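Local coordinates for inositol monophosphatase family protein (PDB 5I3S) that probably hydrolyses the phosphate ester of inositol monophosphate or a related sugar phosphate, at residues A[11-14]-A[15-18]. Sequence-based numbering, arbitrary orientation.
Sequences IQEA and GIRI
Glu13 and Ile16 meet on the outer face of helix 2-24, an amphipathic alpha-helix of the sugar phosphatase fold that packs against helix 37-56 and the seven-stranded sheet. Four successive i to i+4 backbone hydrogen bonds join residues 11-14 to 15-18: Gly15 N to Ile11 O (3.0 Å), Ile16 N to Gln12 O, Arg17 N to Glu13 O and Ile18 N to Ala14 O.

Ile11, Ala14 and Ile18 form the buried side. Ile11 lies against Ile100, Ile102 and Phe114 of the sheet, and Ile18 touches Ile100 as well as Val41 and Thr45 of helix 37-56. Ala14 touches both Ile100 and Phe48, its methyl adding little bulk to the interface. Gly15, also buried, adds no side chain at all.

Glu13 and Arg17 suit the solvent side. Arg17 lays its aliphatic stem beside its own helix, CG 3.7 Å from Glu13 O, and its guanidinium stays short of a salt bridge: NH1 is 5.7 Å from Glu13 OE2, although opposite charges so near may still attract weakly. Ile16 is the apolar exception here, its CG1 resting 3.8 Å from Gln12 O of the preceding turn. With CG anti to the backbone N (chi1 -170°) and a bend at chi2 (46°), Glu13 keeps OE1 nearly level with its own CA along the helix, and Ile16 CD1 rises from the next turn to approach that OE1 loosely, at 4.2 Å.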
loop_
_atom_site.group_PDB
_atom_site.type_symbol
_atom_site.label_atom_id
_atom_site.label_comp_id
_atom_site.label_asym_id
_atom_site.label_seq_id
_atom_site.Cartn_x
_atom_site.Cartn_y
_atom_site.Cartn_z
ATOM N N ILE A 11 18.381 1.477 16.939
ATOM C CA ILE A 11 17.553 1.098 15.779
ATOM C C ILE A 11 17.889 1.987 14.562
ATOM O O ILE A 11 17.985 1.489 13.442
ATOM C CB ILE A 11 16.050 1.028 16.132
ATOM C CG1 ILE A 11 15.281 0.244 15.078
ATOM C CG2 ILE A 11 15.463 2.404 16.383
ATOM C CD1 ILE A 11 13.818 0.038 15.447
ATOM N N GLN A 12 18.104 3.279 14.814
ATOM C CA GLN A 12 18.486 4.246 13.784
ATOM C C GLN A 12 19.848 3.916 13.171
ATOM O O GLN A 12 20.014 3.892 11.960
ATOM C CB GLN A 12 18.469 5.656 14.349
ATOM C CG GLN A 12 17.069 6.179 14.514
ATOM C CD GLN A 12 17.002 7.469 15.331
ATOM O OE1 GLN A 12 17.132 7.461 16.570
ATOM N NE2 GLN A 12 16.771 8.578 14.652
ATOM N N GLU A 13 20.788 3.574 14.020
ATOM C CA GLU A 13 22.109 3.212 13.581
ATOM C C GLU A 13 22.094 1.894 12.767
ATOM O O GLU A 13 22.754 1.792 11.716
ATOM C CB GLU A 13 23.026 3.195 14.830
ATOM C CG GLU A 13 24.528 3.078 14.584
ATOM C CD GLU A 13 25.037 3.985 13.501
ATOM O OE1 GLU A 13 24.760 5.201 13.559
ATOM O OE2 GLU A 13 25.695 3.456 12.573
ATOM N N ALA A 14 21.318 0.905 13.225
ATOM C CA ALA A 14 21.060 -0.329 12.451
ATOM C C ALA A 14 20.417 -0.016 11.094
ATOM O O ALA A 14 20.655 -0.722 10.131
ATOM C CB ALA A 14 20.179 -1.286 13.227
ATOM N N GLY A 15 19.603 1.038 11.013
ATOM C CA GLY A 15 19.039 1.463 9.716
ATOM C C GLY A 15 20.129 1.922 8.745
ATOM O O GLY A 15 20.165 1.491 7.592
ATOM N N ILE A 16 21.045 2.769 9.245
ATOM C CA ILE A 16 22.197 3.215 8.462
ATOM C C ILE A 16 23.026 2.056 7.904
ATOM O O ILE A 16 23.451 2.090 6.754
ATOM C CB ILE A 16 23.040 4.238 9.252
ATOM C CG1 ILE A 16 22.253 5.547 9.311
ATOM C CG2 ILE A 16 24.409 4.473 8.627
ATOM C CD1 ILE A 16 22.879 6.645 10.128
ATOM N N ARG A 17 23.225 1.026 8.710
ATOM C CA ARG A 17 23.919 -0.170 8.226
ATOM C C ARG A 17 23.148 -0.980 7.199
ATOM O O ARG A 17 23.787 -1.592 6.344
ATOM C CB ARG A 17 24.336 -1.056 9.382
ATOM C CG ARG A 17 25.360 -0.355 10.245
ATOM C CD ARG A 17 25.497 -1.037 11.591
ATOM N NE ARG A 17 26.205 -2.321 11.500
ATOM C CZ ARG A 17 27.386 -2.609 12.068
ATOM N NH1 ARG A 17 28.067 -1.718 12.793
ATOM N NH2 ARG A 17 27.898 -3.816 11.903
ATOM N N ILE A 18 21.809 -0.990 7.278
ATOM C CA ILE A 18 21.001 -1.580 6.199
ATOM C C ILE A 18 21.214 -0.851 4.853
ATOM O O ILE A 18 21.486 -1.501 3.857
ATOM C CB ILE A 18 19.474 -1.678 6.519
ATOM C CG1 ILE A 18 19.248 -2.760 7.558
ATOM C CG2 ILE A 18 18.658 -2.004 5.270
ATOM C CD1 ILE A 18 17.799 -3.031 7.900
#